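Local coordinates for M32 carboxypeptidase (Chitinophagaceae bacterium, PDB 7A03), which probably removes amino acids one at a time from the C-terminal ends of peptides, as a metal-dependent carboxypeptidase of the M32 family, at residues 156-161 with 168-173; 183-188 with 358-363; 426-431 with 470-475. One frame throughout, in Å; residues are numbered along the deposited sequence.

Interaction 1. Residues 156-161 with 168-173; sequences PYNALL and ANVDML
Asn158 has its CG set opposite the carbonyl carbon (chi1 -73°), which swings the carboxamide across to Asn169 and Val170 at the start of the next helix; Leu161, with a similar first torsion, sends its two methyls the same way. Asn158 OD1 accepts from Val170 N at 2.7 Å. The N-H...O angle is 147°, and the donor is tilted 21° from the carbonyl plane. On the other arm of the amide, Asn158 ND2 gives a hydrogen to a water 3.0 Å away and a second to Glu153 O. The two helices follow one another through a short connection: helix 157-164 leads into helix 170-192, whose N-cap is Asn169, its OD1 accepting from Met172 N at 2.9 Å. Asn158 OD1 thus serves one first-turn amide, and the water accepts from the next, Asp171 N; a leucine at Asn158 would probably leave Val170 N without its acceptor and the water without one of its two donors. Beside the amide the contact is apolar. Leu161 CD1 lies 3.9 Å from Val170 CG2, and Leu161 CD2 meets Leu173 CD1 tip to tip at 3.6 Å. Val170 CG2 also touches the edge of the Tyr157 ring, 3.9 Å from Tyr157 CD2, while Tyr157 OH is hydrogen-bonded to Glu369 OE1.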
loop_
_atom_site.group_PDB
_atom_site.type_symbol
_atom_site.label_atom_id
_atom_site.label_comp_id
_atom_site.label_asym_id
_atom_site.label_seq_id
_atom_site.Cartn_x
_atom_site.Cartn_y
_atom_site.Cartn_z
ATOM N N PRO A 156 -15.912 -3.730 -17.414
ATOM C CA PRO A 156 -16.266 -4.425 -16.160
ATOM C C PRO A 156 -15.202 -4.341 -15.088
ATOM O O PRO A 156 -15.538 -4.277 -13.897
ATOM C CB PRO A 156 -16.471 -5.882 -16.600
ATOM C CG PRO A 156 -15.860 -5.976 -17.987
ATOM C CD PRO A 156 -15.982 -4.615 -18.591
ATOM N N TYR A 157 -13.926 -4.351 -15.478
ATOM C CA TYR A 157 -12.841 -4.237 -14.509
ATOM C C TYR A 157 -12.956 -2.969 -13.659
ATOM O O TYR A 157 -12.480 -2.960 -12.520
ATOM C CB TYR A 157 -11.514 -4.309 -15.275
ATOM C CG TYR A 157 -10.251 -4.384 -14.453
ATOM C CD1 TYR A 157 -10.137 -5.236 -13.361
ATOM C CD2 TYR A 157 -9.156 -3.609 -14.793
ATOM C CE1 TYR A 157 -8.961 -5.300 -12.635
ATOM C CE2 TYR A 157 -7.991 -3.660 -14.066
ATOM C CZ TYR A 157 -7.898 -4.501 -12.992
ATOM O OH TYR A 157 -6.726 -4.547 -12.287
ATOM N N ASN A 158 -13.626 -1.927 -14.164
ATOM C CA ASN A 158 -13.821 -0.709 -13.382
ATOM C C ASN A 158 -14.552 -0.987 -12.083
ATOM O O ASN A 158 -14.358 -0.266 -11.097
ATOM C CB ASN A 158 -14.622 0.311 -14.179
ATOM C CG ASN A 158 -13.808 0.939 -15.283
ATOM O OD1 ASN A 158 -12.576 0.844 -15.280
ATOM N ND2 ASN A 158 -14.478 1.586 -16.229
ATOM N N ALA A 159 -15.417 -2.003 -12.067
ATOM C CA ALA A 159 -16.129 -2.321 -10.832
ATOM C C ALA A 159 -15.160 -2.785 -9.756
ATOM O O ALA A 159 -15.329 -2.462 -8.570
ATOM C CB ALA A 159 -17.205 -3.378 -11.089
ATOM N N LEU A 160 -14.121 -3.525 -10.154
ATOM C CA LEU A 160 -13.169 -4.038 -9.180
ATOM C C LEU A 160 -12.131 -2.978 -8.820
ATOM O O LEU A 160 -11.804 -2.807 -7.638
ATOM C CB LEU A 160 -12.521 -5.318 -9.718
ATOM C CG LEU A 160 -13.532 -6.388 -10.175
ATOM C CD1 LEU A 160 -12.815 -7.657 -10.605
ATOM C CD2 LEU A 160 -14.489 -6.701 -9.045
ATOM N N LEU A 161 -11.623 -2.245 -9.819
ATOM C CA LEU A 161 -10.738 -1.114 -9.543
ATOM C C LEU A 161 -11.360 -0.178 -8.511
ATOM O O LEU A 161 -10.723 0.184 -7.510
ATOM C CB LEU A 161 -10.401 -0.361 -10.842
ATOM C CG LEU A 161 -9.518 -1.066 -11.875
ATOM C CD1 LEU A 161 -9.558 -0.335 -13.191
ATOM C CD2 LEU A 161 -8.079 -1.196 -11.373
ATOM N N ALA A 168 -11.035 4.951 -9.358
ATOM C CA ALA A 168 -10.086 4.405 -10.321
ATOM C C ALA A 168 -10.818 3.729 -11.475
ATOM O O ALA A 168 -11.870 3.107 -11.288
ATOM C CB ALA A 168 -9.150 3.409 -9.639
ATOM N N ASN A 169 -10.268 3.857 -12.681
ATOM C CA ASN A 169 -10.925 3.272 -13.844
ATOM C C ASN A 169 -9.906 3.036 -14.953
ATOM O O ASN A 169 -8.771 3.538 -14.915
ATOM C CB ASN A 169 -12.097 4.140 -14.335
ATOM C CG ASN A 169 -11.645 5.522 -14.772
ATOM O OD1 ASN A 169 -11.070 5.681 -15.844
ATOM N ND2 ASN A 169 -11.902 6.528 -13.942
ATOM N N VAL A 170 -10.340 2.255 -15.946
ATOM C CA VAL A 170 -9.457 1.803 -17.021
ATOM C C VAL A 170 -8.970 2.965 -17.873
ATOM O O VAL A 170 -7.827 2.955 -18.333
ATOM C CB VAL A 170 -10.117 0.673 -17.839
ATOM C CG1 VAL A 170 -9.490 0.538 -19.227
ATOM C CG2 VAL A 170 -10.002 -0.637 -17.095
ATOM N N ASP A 171 -9.801 3.985 -18.094
ATOM C CA ASP A 171 -9.357 5.129 -18.893
ATOM C C ASP A 171 -8.194 5.846 -18.211
ATOM O O ASP A 171 -7.125 6.067 -18.813
ATOM C CB ASP A 171 -10.536 6.084 -19.084
ATOM C CG ASP A 171 -10.220 7.227 -20.026
ATOM O OD1 ASP A 171 -10.181 7.000 -21.253
ATOM O OD2 ASP A 171 -10.017 8.357 -19.534
ATOM N N MET A 172 -8.384 6.179 -16.929
ATOM C CA MET A 172 -7.368 6.856 -16.130
ATOM C C MET A 172 -6.092 6.023 -16.036
ATOM O O MET A 172 -4.979 6.529 -16.240
ATOM C CB MET A 172 -7.956 7.116 -14.739
ATOM C CG MET A 172 -6.951 7.408 -13.648
ATOM S SD MET A 172 -7.676 7.079 -12.029
ATOM C CE MET A 172 -6.368 7.675 -10.956
ATOM N N LEU A 173 -6.235 4.731 -15.736
ATOM C CA LEU A 173 -5.067 3.882 -15.545
ATOM C C LEU A 173 -4.378 3.546 -16.865
ATOM O O LEU A 173 -3.152 3.406 -16.899
ATOM C CB LEU A 173 -5.457 2.622 -14.766
ATOM C CG LEU A 173 -5.746 2.880 -13.279
ATOM C CD1 LEU A 173 -6.149 1.615 -12.531
ATOM C CD2 LEU A 173 -4.529 3.491 -12.625
HETATM O O HOH W 1 -12.892 3.462 -17.932
#

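Interaction 2. Residues 183-188 with 358-363; sequences ALSPLL and YHFHIM
Phe360 is the residue of 358-363 that meets Leu184, Ser185 and Leu188 directly; the others mostly face different neighbours. Taken in order, Tyr358 opens the segment with its ring in a cation-pi contact with Arg301, and His359 points its CB toward helix 170-192 without touching it, its ND1 hydrogen-bonded to Ser423 OG. Next comes Phe360, with CG opposite the carbonyl carbon (chi1 -72°), a torsion that sends the ring out across the gap between the helices. Phe360 CE1 sits 3.6 Å from Leu184 CB. Leu188 and Phe360 reach out from opposite directions to meet, Leu188 CD1 ending 3.6 Å from Phe360 CE1. At the ring's edge, near its plane, Ser185 OG approaches Phe360 CZ to 3.4 Å; this hydroxyl is hydrogen-bonded to Lys181 O of its own helix, so the phenyl rim meets an oxygen that already has a polar partner. The two helices, in this largely helical metallopeptidase fold, run at 139° to each other with axes 11.3 Å apart, a wide spacing bridged by one aromatic side chain. Helix 170-192 is kinked at Pro186, whose nitrogen makes no bond to the preceding turn. Beyond Phe360, whose ring also touches Tyr393 and Leu394 of helix 382-394, His361 turns to Tyr390 and Ile362 packs on Tyr422 and Ser423.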
loop_
_atom_site.group_PDB
_atom_site.type_symbol
_atom_site.label_atom_id
_atom_site.label_comp_id
_atom_site.label_asym_id
_atom_site.label_seq_id
_atom_site.Cartn_x
_atom_site.Cartn_y
_atom_site.Cartn_z
ATOM N N ALA A 183 7.731 6.583 -20.865
ATOM C CA ALA A 183 8.706 7.434 -20.206
ATOM C C ALA A 183 9.755 6.643 -19.436
ATOM O O ALA A 183 10.932 7.002 -19.467
ATOM C CB ALA A 183 8.003 8.408 -19.255
ATOM N N LEU A 184 9.373 5.562 -18.756
ATOM C CA LEU A 184 10.351 4.813 -17.982
ATOM C C LEU A 184 11.126 3.798 -18.811
ATOM O O LEU A 184 12.248 3.451 -18.427
ATOM C CB LEU A 184 9.700 4.118 -16.783
ATOM C CG LEU A 184 9.016 5.048 -15.777
ATOM C CD1 LEU A 184 8.542 4.221 -14.576
ATOM C CD2 LEU A 184 9.901 6.212 -15.317
ATOM N N SER A 185 10.591 3.287 -19.930
ATOM C CA SER A 185 11.437 2.440 -20.770
ATOM C C SER A 185 12.684 3.168 -21.257
ATOM O O SER A 185 13.788 2.610 -21.121
ATOM C CB SER A 185 10.643 1.787 -21.909
ATOM O OG SER A 185 9.450 1.188 -21.427
ATOM N N PRO A 186 12.600 4.384 -21.812
ATOM C CA PRO A 186 13.841 5.075 -22.200
ATOM C C PRO A 186 14.752 5.340 -21.022
ATOM O O PRO A 186 15.981 5.244 -21.145
ATOM C CB PRO A 186 13.341 6.385 -22.833
ATOM C CG PRO A 186 11.932 6.138 -23.211
ATOM C CD PRO A 186 11.401 5.155 -22.191
ATOM N N LEU A 187 14.168 5.666 -19.867
ATOM C CA LEU A 187 14.979 5.874 -18.676
ATOM C C LEU A 187 15.735 4.600 -18.296
ATOM O O LEU A 187 16.919 4.656 -17.931
ATOM C CB LEU A 187 14.092 6.391 -17.542
ATOM C CG LEU A 187 14.743 6.610 -16.184
ATOM C CD1 LEU A 187 16.009 7.379 -16.369
ATOM C CD2 LEU A 187 13.806 7.345 -15.242
ATOM N N LEU A 188 15.078 3.437 -18.409
ATOM C CA LEU A 188 15.761 2.174 -18.128
ATOM C C LEU A 188 16.881 1.911 -19.130
ATOM O O LEU A 188 17.947 1.397 -18.757
ATOM C CB LEU A 188 14.753 1.017 -18.106
ATOM C CG LEU A 188 13.905 0.972 -16.840
ATOM C CD1 LEU A 188 12.808 -0.074 -16.919
ATOM C CD2 LEU A 188 14.799 0.696 -15.652
ATOM N N TYR A 358 9.676 -1.302 -10.493
ATOM C CA TYR A 358 8.473 -1.721 -9.769
ATOM C C TYR A 358 7.211 -1.502 -10.598
ATOM O O TYR A 358 6.315 -2.360 -10.638
ATOM C CB TYR A 358 8.356 -0.927 -8.460
ATOM C CG TYR A 358 7.281 -1.441 -7.516
ATOM C CD1 TYR A 358 5.961 -1.001 -7.624
ATOM C CD2 TYR A 358 7.589 -2.361 -6.527
ATOM C CE1 TYR A 358 4.977 -1.476 -6.784
ATOM C CE2 TYR A 358 6.617 -2.840 -5.670
ATOM C CZ TYR A 358 5.316 -2.388 -5.800
ATOM O OH TYR A 358 4.331 -2.858 -4.956
ATOM N N HIS A 359 7.134 -0.362 -11.285
ATOM C CA HIS A 359 5.897 0.001 -11.954
ATOM C C HIS A 359 5.634 -0.833 -13.197
ATOM O O HIS A 359 4.469 -1.035 -13.555
ATOM C CB HIS A 359 5.848 1.514 -12.142
ATOM C CG HIS A 359 6.108 2.230 -10.856
ATOM N ND1 HIS A 359 5.197 2.220 -9.818
ATOM C CD2 HIS A 359 7.204 2.876 -10.392
ATOM C CE1 HIS A 359 5.711 2.862 -8.782
ATOM N NE2 HIS A 359 6.924 3.277 -9.105
ATOM N N PHE A 360 6.675 -1.420 -13.795
ATOM C CA PHE A 360 6.404 -2.395 -14.846
ATOM C C PHE A 360 5.738 -3.641 -14.278
ATOM O O PHE A 360 4.769 -4.151 -14.863
ATOM C CB PHE A 360 7.671 -2.719 -15.622
ATOM C CG PHE A 360 8.118 -1.594 -16.512
ATOM C CD1 PHE A 360 8.890 -0.560 -16.004
ATOM C CD2 PHE A 360 7.705 -1.534 -17.830
ATOM C CE1 PHE A 360 9.278 0.494 -16.819
ATOM C CE2 PHE A 360 8.089 -0.490 -18.640
ATOM C CZ PHE A 360 8.870 0.520 -18.134
ATOM N N HIS A 361 6.208 -4.104 -13.112
ATOM C CA HIS A 361 5.531 -5.208 -12.432
ATOM C C HIS A 361 4.050 -4.886 -12.271
ATOM O O HIS A 361 3.173 -5.695 -12.617
ATOM C CB HIS A 361 6.173 -5.458 -11.064
ATOM C CG HIS A 361 7.591 -5.948 -11.120
ATOM N ND1 HIS A 361 7.926 -7.290 -11.178
ATOM C CD2 HIS A 361 8.763 -5.273 -11.074
ATOM C CE1 HIS A 361 9.242 -7.412 -11.201
ATOM N NE2 HIS A 361 9.774 -6.203 -11.139
ATOM N N ILE A 362 3.750 -3.656 -11.838
ATOM C CA ILE A 362 2.347 -3.340 -11.603
ATOM C C ILE A 362 1.621 -3.286 -12.929
ATOM O O ILE A 362 0.498 -3.801 -13.068
ATOM C CB ILE A 362 2.202 -2.034 -10.801
ATOM C CG1 ILE A 362 2.856 -2.162 -9.426
ATOM C CG2 ILE A 362 0.739 -1.640 -10.652
ATOM C CD1 ILE A 362 2.142 -3.131 -8.484
ATOM N N MET A 363 2.261 -2.703 -13.941
ATOM C CA MET A 363 1.600 -2.567 -15.229
ATOM C C MET A 363 1.237 -3.933 -15.784
ATOM O O MET A 363 0.120 -4.133 -16.291
ATOM C CB MET A 363 2.506 -1.814 -16.193
ATOM C CG MET A 363 1.830 -1.412 -17.485
ATOM S SD MET A 363 3.018 -0.649 -18.587
ATOM C CE MET A 363 3.995 -2.075 -19.054
#

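Interaction 3. Residues 426-431 with 470-475; sequences SFYAAQ and YTSNEL
Tyr428 OH and Ser472 OG share one water, 2.8 Å from the phenol oxygen and 3.0 Å from the serine oxygen, and this water is the polar link between the two segments. It lies at the edge of the Tyr428 ring, in its plane. The hydroxyls themselves stand 3.6 Å apart, Tyr428 OH to Ser472 OG, with the water joining them. The direct contact is of the phenol oxygen with a methylene: Tyr428 OH lies 3.4 Å from Ser472 CB, and the ring carbon CZ is also close to it. Ser472 holds OG between its backbone N and carbonyl carbon (chi1 37°), which turns the hydroxyl to the water; a weak hydrogen bond to Glu165 is its further partner. Tyr428 reaches across from helix 420-439, where its side chain also packs on Ser298, Leu484 and Cys476. Across Ser472, Thr471 and Glu474 are tied by reciprocal bonds: Glu474 N gives to Thr471 OG1 at 3.1 Å, nearly straight at 176°, and Thr471 N gives to Glu474 OE1, which it meets from above the carboxylate plane. That exchange is a capping box, the N-terminal closure of helix 472-480, and Tyr428 docks on the first turn that the box closes.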
loop_
_atom_site.group_PDB
_atom_site.type_symbol
_atom_site.label_atom_id
_atom_site.label_comp_id
_atom_site.label_asym_id
_atom_site.label_seq_id
_atom_site.Cartn_x
_atom_site.Cartn_y
_atom_site.Cartn_z
ATOM N N SER A 426 2.876 5.543 -5.251
ATOM C CA SER A 426 4.169 6.127 -5.600
ATOM C C SER A 426 3.992 7.440 -6.343
ATOM O O SER A 426 4.728 8.418 -6.101
ATOM C CB SER A 426 4.951 5.132 -6.455
ATOM O OG SER A 426 5.245 3.946 -5.734
ATOM N N PHE A 427 3.002 7.493 -7.242
ATOM C CA PHE A 427 2.878 8.681 -8.070
ATOM C C PHE A 427 2.303 9.824 -7.252
ATOM O O PHE A 427 2.774 10.971 -7.357
ATOM C CB PHE A 427 2.081 8.376 -9.343
ATOM C CG PHE A 427 2.635 7.216 -10.138
ATOM C CD1 PHE A 427 3.973 6.853 -10.040
ATOM C CD2 PHE A 427 1.808 6.470 -10.970
ATOM C CE1 PHE A 427 4.482 5.767 -10.756
ATOM C CE2 PHE A 427 2.316 5.385 -11.692
ATOM C CZ PHE A 427 3.650 5.035 -11.583
ATOM N N TYR A 428 1.373 9.505 -6.334
ATOM C CA TYR A 428 0.895 10.546 -5.431
ATOM C C TYR A 428 2.031 11.031 -4.551
ATOM O O TYR A 428 2.160 12.241 -4.298
ATOM C CB TYR A 428 -0.245 10.039 -4.543
ATOM C CG TYR A 428 -1.619 9.935 -5.175
ATOM C CD1 TYR A 428 -2.239 11.039 -5.727
ATOM C CD2 TYR A 428 -2.301 8.728 -5.175
ATOM C CE1 TYR A 428 -3.514 10.937 -6.278
ATOM C CE2 TYR A 428 -3.560 8.614 -5.727
ATOM C CZ TYR A 428 -4.158 9.718 -6.269
ATOM O OH TYR A 428 -5.415 9.611 -6.827
ATOM N N ALA A 429 2.911 10.109 -4.129
ATOM C CA ALA A 429 3.986 10.528 -3.245
ATOM C C ALA A 429 4.839 11.585 -3.924
ATOM O O ALA A 429 5.133 12.639 -3.329
ATOM C CB ALA A 429 4.815 9.316 -2.811
ATOM N N ALA A 430 5.142 11.371 -5.213
ATOM C CA ALA A 430 6.004 12.315 -5.902
ATOM C C ALA A 430 5.293 13.642 -6.081
ATOM O O ALA A 430 5.873 14.715 -5.820
ATOM C CB ALA A 430 6.423 11.733 -7.255
ATOM N N GLN A 431 4.002 13.579 -6.415
ATOM C CA GLN A 431 3.276 14.816 -6.637
ATOM C C GLN A 431 3.143 15.571 -5.329
ATOM O O GLN A 431 3.305 16.802 -5.295
ATOM C CB GLN A 431 1.912 14.508 -7.258
ATOM C CG GLN A 431 1.078 15.724 -7.621
ATOM C CD GLN A 431 0.108 15.434 -8.754
ATOM O OE1 GLN A 431 0.245 14.423 -9.458
ATOM N NE2 GLN A 431 -0.873 16.316 -8.949
ATOM N N TYR A 470 -12.364 13.827 1.589
ATOM C CA TYR A 470 -12.074 14.025 0.176
ATOM C C TYR A 470 -11.696 12.697 -0.469
ATOM O O TYR A 470 -10.981 11.881 0.121
ATOM C CB TYR A 470 -10.902 14.993 0.006
ATOM C CG TYR A 470 -11.087 16.348 0.652
ATOM C CD1 TYR A 470 -11.880 17.325 0.053
ATOM C CD2 TYR A 470 -10.444 16.664 1.842
ATOM C CE1 TYR A 470 -12.036 18.571 0.637
ATOM C CE2 TYR A 470 -10.602 17.904 2.435
ATOM C CZ TYR A 470 -11.395 18.859 1.823
ATOM O OH TYR A 470 -11.549 20.095 2.412
ATOM N N THR A 471 -12.151 12.488 -1.703
ATOM C CA THR A 471 -11.613 11.371 -2.461
ATOM C C THR A 471 -10.154 11.656 -2.815
ATOM O O THR A 471 -9.651 12.770 -2.645
ATOM C CB THR A 471 -12.394 11.157 -3.759
ATOM O OG1 THR A 471 -12.029 12.170 -4.709
ATOM C CG2 THR A 471 -13.898 11.211 -3.519
ATOM N N SER A 472 -9.463 10.623 -3.304
ATOM C CA SER A 472 -8.057 10.791 -3.647
ATOM C C SER A 472 -7.886 11.904 -4.675
ATOM O O SER A 472 -6.962 12.722 -4.568
ATOM C CB SER A 472 -7.462 9.473 -4.148
ATOM O OG SER A 472 -8.405 8.751 -4.919
ATOM N N ASN A 473 -8.805 11.977 -5.647
ATOM C CA ASN A 473 -8.744 13.015 -6.674
ATOM C C ASN A 473 -8.979 14.395 -6.079
ATOM O O ASN A 473 -8.236 15.341 -6.368
ATOM C CB ASN A 473 -9.775 12.739 -7.766
ATOM C CG ASN A 473 -9.909 13.903 -8.740
ATOM O OD1 ASN A 473 -11.010 14.401 -8.989
ATOM N ND2 ASN A 473 -8.778 14.349 -9.288
ATOM N N GLU A 474 -10.037 14.538 -5.276
ATOM C CA GLU A 474 -10.317 15.830 -4.663
ATOM C C GLU A 474 -9.170 16.263 -3.772
ATOM O O GLU A 474 -8.811 17.444 -3.743
ATOM C CB GLU A 474 -11.611 15.758 -3.851
ATOM C CG GLU A 474 -12.839 15.458 -4.697
ATOM C CD GLU A 474 -14.065 15.175 -3.851
ATOM O OE1 GLU A 474 -13.906 14.914 -2.639
ATOM O OE2 GLU A 474 -15.193 15.222 -4.392
ATOM N N LEU A 475 -8.579 15.313 -3.036
ATOM C CA LEU A 475 -7.462 15.643 -2.164
ATOM C C LEU A 475 -6.281 16.155 -2.978
ATOM O O LEU A 475 -5.683 17.186 -2.657
ATOM C CB LEU A 475 -7.072 14.405 -1.357
ATOM C CG LEU A 475 -6.182 14.639 -0.150
ATOM C CD1 LEU A 475 -6.782 15.666 0.793
ATOM C CD2 LEU A 475 -5.936 13.310 0.569
HETATM O O HOH W 2 -6.543 7.101 -6.627
#

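Overall arrangement
Interactions 1 and 2 both use helix 170-192, the first at its N-terminal start and the second farther along, past the middle, with their centres 20 Å apart. Interactions 1 and 3 each involve a capped helix start, but a direct amide bond and leucine packing join the segments in one, a water and a single tyrosine in the other. Interaction 2 has no hydrogen bond across it and is only partly buried, whereas the other two are buried contacts. Interactions 2 and 3 touch directly: His359 CE1 lies 3.3 Å from Ser426 OG, a packing contact between helices 358-374 and 420-439. The buried area falls from interaction 1 through interaction 2 to interaction 3.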